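Local coordinates for protein NDP-rhamnosyltransferase (Saccharopolyspora spinosa, PDB 3UYK) that is a member of the GT-B clan of glycosyltransferases, built from two domains that each carry a parallel beta sheet and face each other across a cleft, at residues Gly226-Asn231 / Pro313-Gln318; Pro175-Asp180 / Arg381-Thr386; Pro8-Thr13 / Pro37-Ala42. All blocks are in the same frame, centred on the assembly; numbering follows the deposited sequence.

Interaction 1 (Gly226-Asn231 / Pro313-Gln318); sequences GRMVLN and PQYFDQ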
loop_
_atom_site.group_PDB
_atom_site.type_symbol
_atom_site.label_atom_id
_atom_site.label_comp_id
_atom_site.label_asym_id
_atom_site.label_seq_id
_atom_site.Cartn_x
_atom_site.Cartn_y
_atom_site.Cartn_z
ATOM N N GLY A 226 15.574 -13.457 -6.391
ATOM C CA GLY A 226 14.572 -12.682 -7.082
ATOM C C GLY A 226 14.668 -12.700 -8.602
ATOM O O GLY A 226 15.570 -13.271 -9.210
ATOM N N ARG A 227 13.678 -12.085 -9.232
ATOM C CA ARG A 227 13.589 -12.151 -10.716
ATOM C C ARG A 227 14.773 -11.514 -11.398
ATOM O O ARG A 227 15.333 -12.095 -12.362
ATOM C CB ARG A 227 12.288 -11.438 -11.103
ATOM C CG ARG A 227 12.064 -11.263 -12.600
ATOM C CD ARG A 227 10.613 -10.826 -12.832
ATOM N NE ARG A 227 9.778 -12.004 -12.638
ATOM C CZ ARG A 227 8.533 -12.008 -12.170
ATOM N NH1 ARG A 227 7.949 -10.861 -11.844
ATOM N NH2 ARG A 227 7.858 -13.159 -12.073
ATOM N N MET A 228 15.195 -10.328 -10.934
ATOM C CA MET A 228 16.234 -9.605 -11.700
ATOM C C MET A 228 17.522 -10.363 -11.555
ATOM O O MET A 228 18.240 -10.520 -12.559
ATOM C CB MET A 228 16.437 -8.143 -11.219
ATOM C CG MET A 228 16.402 -7.054 -12.293
ATOM S SD MET A 228 14.845 -6.948 -13.291
ATOM C CE MET A 228 15.207 -8.022 -14.715
ATOM N N VAL A 229 17.800 -10.840 -10.320
ATOM C CA VAL A 229 19.039 -11.658 -10.169
ATOM C C VAL A 229 19.020 -12.878 -11.106
ATOM O O VAL A 229 19.978 -13.047 -11.847
ATOM C CB VAL A 229 19.398 -12.074 -8.727
ATOM C CG1 VAL A 229 20.642 -12.994 -8.763
ATOM C CG2 VAL A 229 19.731 -10.794 -7.936
ATOM N N LEU A 230 17.948 -13.652 -11.108
ATOM C CA LEU A 230 17.884 -14.937 -11.868
ATOM C C LEU A 230 17.809 -14.684 -13.381
ATOM O O LEU A 230 18.295 -15.500 -14.180
ATOM C CB LEU A 230 16.721 -15.841 -11.397
ATOM C CG LEU A 230 16.892 -16.388 -9.968
ATOM C CD1 LEU A 230 15.593 -17.050 -9.466
ATOM C CD2 LEU A 230 18.137 -17.326 -9.916
ATOM N N ASN A 231 17.206 -13.572 -13.760
ATOM C CA ASN A 231 17.245 -13.127 -15.185
ATOM C C ASN A 231 18.677 -12.895 -15.677
ATOM O O ASN A 231 19.040 -13.305 -16.786
ATOM C CB ASN A 231 16.398 -11.863 -15.385
ATOM C CG ASN A 231 14.929 -12.186 -15.442
ATOM O OD1 ASN A 231 14.564 -13.353 -15.517
ATOM N ND2 ASN A 231 14.075 -11.166 -15.386
ATOM N N PRO A 313 26.756 -13.640 -3.525
ATOM C CA PRO A 313 26.625 -12.372 -4.249
ATOM C C PRO A 313 26.903 -12.534 -5.756
ATOM O O PRO A 313 27.708 -13.412 -6.167
ATOM C CB PRO A 313 27.791 -11.525 -3.688
ATOM C CG PRO A 313 28.826 -12.585 -3.138
ATOM C CD PRO A 313 27.886 -13.644 -2.551
ATOM N N GLN A 314 26.230 -11.699 -6.522
ATOM C CA GLN A 314 26.313 -11.706 -7.992
ATOM C C GLN A 314 26.758 -10.435 -8.674
ATOM O O GLN A 314 27.577 -10.478 -9.604
ATOM C CB GLN A 314 24.967 -12.166 -8.575
ATOM C CG GLN A 314 24.379 -13.496 -8.058
ATOM C CD GLN A 314 25.282 -14.742 -8.327
ATOM O OE1 GLN A 314 25.418 -15.639 -7.451
ATOM N NE2 GLN A 314 25.919 -14.752 -9.446
ATOM N N TYR A 315 26.181 -9.300 -8.280
ATOM C CA TYR A 315 26.423 -8.089 -8.985
ATOM C C TYR A 315 26.220 -6.859 -8.036
ATOM O O TYR A 315 25.716 -6.982 -6.843
ATOM C CB TYR A 315 25.540 -8.028 -10.256
ATOM C CG TYR A 315 24.026 -8.123 -10.133
ATOM C CD1 TYR A 315 23.299 -7.669 -9.064
ATOM C CD2 TYR A 315 23.291 -8.593 -11.231
ATOM C CE1 TYR A 315 21.893 -7.738 -9.015
ATOM C CE2 TYR A 315 21.893 -8.601 -11.230
ATOM C CZ TYR A 315 21.200 -8.195 -10.115
ATOM O OH TYR A 315 19.816 -8.206 -10.100
ATOM N N PHE A 316 26.625 -5.698 -8.561
ATOM C CA PHE A 316 26.411 -4.383 -7.882
ATOM C C PHE A 316 26.870 -4.419 -6.447
ATOM O O PHE A 316 28.025 -4.769 -6.219
ATOM C CB PHE A 316 24.971 -3.907 -8.106
ATOM C CG PHE A 316 24.747 -3.646 -9.552
ATOM C CD1 PHE A 316 25.425 -2.598 -10.162
ATOM C CD2 PHE A 316 24.069 -4.574 -10.345
ATOM C CE1 PHE A 316 25.262 -2.307 -11.540
ATOM C CE2 PHE A 316 23.983 -4.346 -11.737
ATOM C CZ PHE A 316 24.590 -3.229 -12.302
ATOM N N ASP A 317 25.953 -4.123 -5.506
ATOM C CA ASP A 317 26.325 -3.975 -4.052
ATOM C C ASP A 317 26.372 -5.265 -3.306
ATOM O O ASP A 317 26.725 -5.271 -2.124
ATOM C CB ASP A 317 25.255 -3.083 -3.329
ATOM C CG ASP A 317 23.823 -3.594 -3.590
ATOM O OD1 ASP A 317 23.443 -3.670 -4.782
ATOM O OD2 ASP A 317 23.041 -3.933 -2.673
ATOM N N GLN A 318 26.055 -6.373 -3.962
ATOM C CA GLN A 318 25.951 -7.640 -3.219
ATOM C C GLN A 318 27.198 -8.172 -2.578
ATOM O O GLN A 318 27.106 -8.858 -1.549
ATOM C CB GLN A 318 25.356 -8.757 -4.087
ATOM C CG GLN A 318 23.864 -8.377 -4.500
ATOM C CD GLN A 318 23.315 -9.264 -5.610
ATOM O OE1 GLN A 318 24.072 -9.927 -6.321
ATOM N NE2 GLN A 318 21.985 -9.230 -5.779
#
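OE1 of Gln-318, whose NE2 lies 3.5 Å from Val-229 CG2, accepts from two backbone donors of its own loop. Gln-314 N reaches Gln-318 OE1 at 2.8 Å and Tyr-315 N at 2.9 Å, from opposite faces of the amide plane; the Tyr-315 donor lies well above that plane. These bonds fix the amide's rotation and tie together the type II' turn that runs from Tyr-315 to Gln-318. Val-229 is the apolar partner for three residues. With Val-229 CG1 anti to the backbone N (chi1 176°), this methyl meets Gln-314 CG at 3.8 Å. Val-229 CG2, beside the backbone N, is left near the phenol of Tyr-315, 3.7 Å from CZ and obliquely placed to the ring. Tyr-315 OH also packs against Met-228 CB at 3.6 Å; its approach to Val-229 N is too poorly angled for a hydrogen bond. Beyond the contact, Asp-317 bonds to Trp-143 and the ring of Phe-316 meets that of Phe-76. No hydrogen bond crosses between 226-231 and 313-318, so helix and loop are joined by van der Waals packing, while Gln-318 OE1 is satisfied within the loop.

Interaction 2 (Pro175-Asp180 / Arg381-Thr386); sequences PELILD and RTLENT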
loop_
_atom_site.group_PDB
_atom_site.type_symbol
_atom_site.label_atom_id
_atom_site.label_comp_id
_atom_site.label_asym_id
_atom_site.label_seq_id
_atom_site.Cartn_x
_atom_site.Cartn_y
_atom_site.Cartn_z
ATOM N N PRO A 175 22.339 16.494 -2.731
ATOM C CA PRO A 175 20.950 16.394 -2.276
ATOM C C PRO A 175 20.738 17.070 -0.945
ATOM O O PRO A 175 21.656 17.096 -0.122
ATOM C CB PRO A 175 20.717 14.881 -2.131
ATOM C CG PRO A 175 22.084 14.258 -2.072
ATOM C CD PRO A 175 23.009 15.185 -2.816
ATOM N N GLU A 176 19.521 17.505 -0.670
ATOM C CA GLU A 176 19.210 17.995 0.660
ATOM C C GLU A 176 19.426 16.955 1.767
ATOM O O GLU A 176 19.792 17.307 2.883
ATOM C CB GLU A 176 17.764 18.463 0.656
ATOM C CG GLU A 176 17.264 19.068 1.924
ATOM C CD GLU A 176 17.516 20.560 1.949
ATOM O OE1 GLU A 176 17.274 21.163 3.024
ATOM O OE2 GLU A 176 17.957 21.101 0.882
ATOM N N LEU A 177 19.229 15.656 1.500
ATOM C CA LEU A 177 19.237 14.700 2.637
ATOM C C LEU A 177 19.381 13.341 1.925
ATOM O O LEU A 177 19.000 13.215 0.735
ATOM C CB LEU A 177 17.844 14.761 3.278
ATOM C CG LEU A 177 17.468 13.859 4.440
ATOM C CD1 LEU A 177 18.379 14.175 5.621
ATOM C CD2 LEU A 177 15.995 14.148 4.797
ATOM N N ILE A 178 20.017 12.385 2.591
ATOM C CA ILE A 178 20.066 11.020 2.073
ATOM C C ILE A 178 19.507 10.171 3.189
ATOM O O ILE A 178 19.940 10.333 4.378
ATOM C CB ILE A 178 21.556 10.522 1.852
ATOM C CG1 ILE A 178 22.242 11.494 0.839
ATOM C CG2 ILE A 178 21.533 9.048 1.374
ATOM C CD1 ILE A 178 23.693 11.178 0.626
ATOM N N LEU A 179 18.527 9.298 2.876
ATOM C CA LEU A 179 17.962 8.409 3.917
ATOM C C LEU A 179 18.602 7.013 3.747
ATOM O O LEU A 179 18.853 6.613 2.627
ATOM C CB LEU A 179 16.460 8.195 3.685
ATOM C CG LEU A 179 15.638 9.510 3.888
ATOM C CD1 LEU A 179 14.159 9.140 3.832
ATOM C CD2 LEU A 179 15.940 10.186 5.179
ATOM N N ASP A 180 18.916 6.351 4.859
ATOM C CA ASP A 180 19.724 5.167 4.828
ATOM C C ASP A 180 19.187 4.128 5.784
ATOM O O ASP A 180 19.335 4.265 7.009
ATOM C CB ASP A 180 21.217 5.578 5.192
ATOM C CG ASP A 180 22.194 4.428 4.972
ATOM O OD1 ASP A 180 21.726 3.250 4.674
ATOM O OD2 ASP A 180 23.457 4.651 5.025
ATOM N N ARG A 381 8.062 13.830 9.421
ATOM C CA ARG A 381 8.487 15.132 9.942
ATOM C C ARG A 381 9.746 15.778 9.296
ATOM O O ARG A 381 9.750 16.963 8.879
ATOM C CB ARG A 381 8.702 15.020 11.463
ATOM C CG ARG A 381 9.338 16.261 12.065
ATOM C CD ARG A 381 8.554 17.534 11.740
ATOM N NE ARG A 381 7.292 17.594 12.486
ATOM C CZ ARG A 381 7.196 17.882 13.786
ATOM N NH1 ARG A 381 6.008 17.900 14.374
ATOM N NH2 ARG A 381 8.295 18.145 14.494
ATOM N N THR A 382 10.807 15.008 9.203
ATOM C CA THR A 382 12.027 15.445 8.563
ATOM C C THR A 382 11.737 15.881 7.130
ATOM O O THR A 382 12.203 16.932 6.656
ATOM C CB THR A 382 13.098 14.324 8.573
ATOM O OG1 THR A 382 13.439 14.028 9.914
ATOM C CG2 THR A 382 14.308 14.709 7.873
ATOM N N LEU A 383 10.989 15.027 6.400
ATOM C CA LEU A 383 10.668 15.418 5.020
ATOM C C LEU A 383 9.856 16.712 4.945
ATOM O O LEU A 383 10.046 17.478 4.012
ATOM C CB LEU A 383 9.903 14.299 4.303
ATOM C CG LEU A 383 10.717 13.009 4.222
ATOM C CD1 LEU A 383 9.937 11.934 3.467
ATOM C CD2 LEU A 383 11.980 13.272 3.467
ATOM N N GLU A 384 8.905 16.887 5.866
ATOM C CA GLU A 384 8.007 18.086 5.948
ATOM C C GLU A 384 8.938 19.298 6.042
ATOM O O GLU A 384 8.689 20.336 5.365
ATOM C CB GLU A 384 7.043 17.966 7.155
ATOM C CG GLU A 384 5.837 17.006 6.910
ATOM C CD GLU A 384 4.962 16.782 8.147
ATOM O OE1 GLU A 384 5.289 17.434 9.137
ATOM O OE2 GLU A 384 3.964 15.970 8.143
ATOM N N ASN A 385 10.048 19.153 6.777
ATOM C CA ASN A 385 10.992 20.281 7.029
ATOM C C ASN A 385 11.914 20.571 5.903
ATOM O O ASN A 385 12.549 21.629 5.904
ATOM C CB ASN A 385 11.872 20.042 8.286
ATOM C CG ASN A 385 11.069 20.022 9.537
ATOM O OD1 ASN A 385 9.944 20.507 9.558
ATOM N ND2 ASN A 385 11.617 19.426 10.590
ATOM N N THR A 386 12.008 19.631 4.955
ATOM C CA THR A 386 12.946 19.707 3.836
ATOM C C THR A 386 12.196 20.188 2.554
ATOM O O THR A 386 12.801 20.878 1.716
ATOM C CB THR A 386 13.564 18.311 3.599
ATOM O OG1 THR A 386 14.189 17.813 4.802
ATOM C CG2 THR A 386 14.577 18.263 2.397
#
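Leu-177 and Thr-382 meet with their side chains at about a right angle, methyl against methyl: Leu-177 CD2 lies 3.6 Å from Thr-382 CG2. The leucine leaves strand 177-180 with CG anti to the backbone N (chi1 177°), which carries its CD2 branch out to the helix. That one methyl touches all three helix residues facing it. Besides Thr-382, Leu-177 CD2 approaches Leu-383 CD2 at 4.3 Å and the hydroxyl of Thr-386, whose OG1 stands 4.1 Å off, the leucine again running roughly perpendicular to the threonine. Both threonines hold CG2 anti to the backbone N, but they use different branches here, Thr-382 its methyl and Thr-386 its OG1. The Thr-386 hydroxyl donates to the carbonyl of Thr-382 one turn back, OG1 to O at 2.9 Å, from above the carbonyl plane. Glu-176 comes at Thr-386 from the opposite direction, but the fit modelled there is too close to be trusted.

Strand 177-180 and helix 381-386 run nearly antiparallel, at 165°, with their axes 11.1 Å apart. Deeper in, the side chain of Leu-179 stays 4.7 Å from the helix segment at its nearest, and both Leu-179 and Leu-383 also lie on Val-139 of the adjoining strand. Leu-383 further reaches Leu-25 of helix 19-27, while Glu-384 bonds to His-30. The last helix of the chain thus packs on the sheet of the N-terminal half, the return crossing familiar from GT-B glycosyltransferases. With no hydrogen bond between the two segments, the contact is dispersive: Thr-382 offers a methyl, and Thr-386 can set its hydroxyl beside an apolar branch because OG1 donates to a carbonyl of its own helix.

Interaction 3 (Pro8-Thr13 / Pro37-Ala42); sequences PLPYPT and PPELQA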
loop_
_atom_site.group_PDB
_atom_site.type_symbol
_atom_site.label_atom_id
_atom_site.label_comp_id
_atom_site.label_asym_id
_atom_site.label_seq_id
_atom_site.Cartn_x
_atom_site.Cartn_y
_atom_site.Cartn_z
ATOM N N PRO A 8 12.236 6.220 -8.760
ATOM C CA PRO A 8 13.052 5.016 -8.568
ATOM C C PRO A 8 13.838 4.699 -9.811
ATOM O O PRO A 8 13.444 5.098 -10.916
ATOM C CB PRO A 8 11.977 3.908 -8.268
ATOM C CG PRO A 8 10.690 4.467 -8.865
ATOM C CD PRO A 8 10.826 5.913 -9.149
ATOM N N LEU A 9 14.918 3.946 -9.702
ATOM C CA LEU A 9 15.354 3.196 -10.865
ATOM C C LEU A 9 14.279 2.187 -11.312
ATOM O O LEU A 9 13.519 1.709 -10.487
ATOM C CB LEU A 9 16.579 2.346 -10.535
ATOM C CG LEU A 9 17.947 2.909 -10.453
ATOM C CD1 LEU A 9 18.826 1.661 -10.236
ATOM C CD2 LEU A 9 18.313 3.667 -11.711
ATOM N N PRO A 10 14.264 1.829 -12.619
ATOM C CA PRO A 10 13.156 1.074 -13.145
ATOM C C PRO A 10 13.377 -0.385 -12.974
ATOM O O PRO A 10 13.243 -1.108 -13.959
ATOM C CB PRO A 10 13.204 1.412 -14.654
ATOM C CG PRO A 10 14.675 1.507 -14.935
ATOM C CD PRO A 10 15.170 2.273 -13.702
ATOM N N TYR A 11 13.739 -0.808 -11.764
ATOM C CA TYR A 11 13.722 -2.200 -11.336
ATOM C C TYR A 11 12.618 -2.324 -10.280
ATOM O O TYR A 11 12.611 -1.508 -9.324
ATOM C CB TYR A 11 14.986 -2.560 -10.553
ATOM C CG TYR A 11 16.352 -2.494 -11.223
ATOM C CD1 TYR A 11 16.616 -1.634 -12.301
ATOM C CD2 TYR A 11 17.427 -3.257 -10.703
ATOM C CE1 TYR A 11 17.897 -1.555 -12.864
ATOM C CE2 TYR A 11 18.713 -3.191 -11.258
ATOM C CZ TYR A 11 18.954 -2.332 -12.334
ATOM O OH TYR A 11 20.230 -2.260 -12.892
ATOM N N PRO A 12 11.764 -3.381 -10.361
ATOM C CA PRO A 12 10.806 -3.611 -9.250
ATOM C C PRO A 12 11.475 -3.490 -7.838
ATOM O O PRO A 12 10.997 -2.764 -6.971
ATOM C CB PRO A 12 10.276 -5.034 -9.570
ATOM C CG PRO A 12 10.132 -4.949 -11.066
ATOM C CD PRO A 12 11.490 -4.322 -11.476
ATOM N N THR A 13 12.599 -4.135 -7.599
ATOM C CA THR A 13 13.219 -4.165 -6.239
ATOM C C THR A 13 13.579 -2.794 -5.541
ATOM O O THR A 13 13.613 -2.651 -4.303
ATOM C CB THR A 13 14.511 -5.071 -6.197
ATOM O OG1 THR A 13 15.223 -5.106 -7.475
ATOM C CG2 THR A 13 14.144 -6.528 -5.814
ATOM N N PRO A 37 8.262 3.924 -15.460
ATOM C CA PRO A 37 8.310 3.255 -16.758
ATOM C C PRO A 37 7.375 2.007 -16.795
ATOM O O PRO A 37 6.996 1.497 -15.714
ATOM C CB PRO A 37 9.763 2.714 -16.794
ATOM C CG PRO A 37 10.512 3.426 -15.726
ATOM C CD PRO A 37 9.429 3.564 -14.647
ATOM N N PRO A 38 7.039 1.456 -17.999
ATOM C CA PRO A 38 6.250 0.199 -18.000
ATOM C C PRO A 38 6.719 -0.839 -16.993
ATOM O O PRO A 38 5.883 -1.475 -16.278
ATOM C CB PRO A 38 6.460 -0.312 -19.438
ATOM C CG PRO A 38 6.455 0.961 -20.232
ATOM C CD PRO A 38 7.264 1.933 -19.385
ATOM N N GLU A 39 8.033 -0.970 -16.862
ATOM C CA GLU A 39 8.656 -2.022 -16.039
ATOM C C GLU A 39 8.271 -1.928 -14.560
ATOM O O GLU A 39 8.379 -2.926 -13.817
ATOM C CB GLU A 39 10.193 -2.014 -16.096
ATOM C CG GLU A 39 10.873 -2.019 -17.444
ATOM C CD GLU A 39 10.838 -0.630 -18.054
ATOM O OE1 GLU A 39 11.888 0.042 -18.112
ATOM O OE2 GLU A 39 9.723 -0.206 -18.450
ATOM N N LEU A 40 7.894 -0.727 -14.101
ATOM C CA LEU A 40 7.531 -0.568 -12.716
ATOM C C LEU A 40 6.032 -0.530 -12.439
ATOM O O LEU A 40 5.691 -0.561 -11.262
ATOM C CB LEU A 40 8.145 0.711 -12.120
ATOM C CG LEU A 40 9.623 0.773 -11.691
ATOM C CD1 LEU A 40 9.832 2.105 -11.019
ATOM C CD2 LEU A 40 10.043 -0.282 -10.675
ATOM N N GLN A 41 5.195 -0.402 -13.474
ATOM C CA GLN A 41 3.770 -0.141 -13.251
ATOM C C GLN A 41 3.152 -1.127 -12.292
ATOM O O GLN A 41 2.479 -0.743 -11.306
ATOM C CB GLN A 41 2.969 -0.121 -14.541
ATOM C CG GLN A 41 2.316 1.228 -14.824
ATOM C CD GLN A 41 3.325 2.256 -15.356
ATOM O OE1 GLN A 41 4.351 2.504 -14.729
ATOM N NE2 GLN A 41 3.056 2.834 -16.521
ATOM N N ALA A 42 3.333 -2.410 -12.606
ATOM C CA ALA A 42 2.756 -3.467 -11.795
ATOM C C ALA A 42 3.257 -3.540 -10.350
ATOM O O ALA A 42 2.483 -3.812 -9.418
ATOM C CB ALA A 42 2.809 -4.834 -12.563
#
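Leu-40 pushes its forked end into the bend formed by residues 8 to 12. Leu-40 CD1 presses on Pro-8 CG at 3.3 Å, tighter than usual for two carbons, and lies 3.7 Å from Leu-9 O. The other branch, Leu-40 CD2, sits 3.2 Å from Tyr-11 O, and Leu-40 CG lies over Pro-10 CA at 3.8 Å. A chi1 of -78° and a chi2 of -174° aim the fork so that CD1 faces Pro-8 and CD2 faces the Tyr-11 carbonyl. Alongside, the rings of two prolines meet through Pro-10 CB and Pro-37 CG, 3.5 Å apart, and Pro-12 CG rests 3.8 Å from Glu-39 O.

The next shell holds this bend in shape. Pro-10 centres an inverse gamma turn closed by a weak bond from Tyr-11 N to Leu-9 O, and Tyr-11 then occupies the N-cap position of helix 12-16. Leu-9 N bonds to Asp-121, and the Glu-39 carboxylate forms a salt bridge to Arg-55. Further apolar cover comes from Met-18 and Ile-34 on Pro-8 and from Leu-15 on Leu-40. The two segments follow the neighbouring parallel strands 3-7 and 31-36, so the contact joins the loops at the C-terminal edge of a Rossmann-like sheet, as in the N-terminal domain of GT-B proteins.

How the interactions relate
Interactions 1 and 3 come from different domains and meet across the cleft: their centres are 16 Å apart, and Met-228 CG touches Tyr-11 CD2 at 4.2 Å. Each follows a strand of its own parallel sheet, 219-224 for the first segment of interaction 1 and 3-7 for that of interaction 3, so corresponding loops of the two domains face each other. Interaction 2 lies apart, about 29 Å between centres from interaction 1 and about 23 Å from interaction 3, with nearest atoms about 10 and 13 Å away. It packs the C-terminal helix, which follows the second domain in the chain, on the sheet of the N-terminal one, and chain residues 226-318 fall between its two segments.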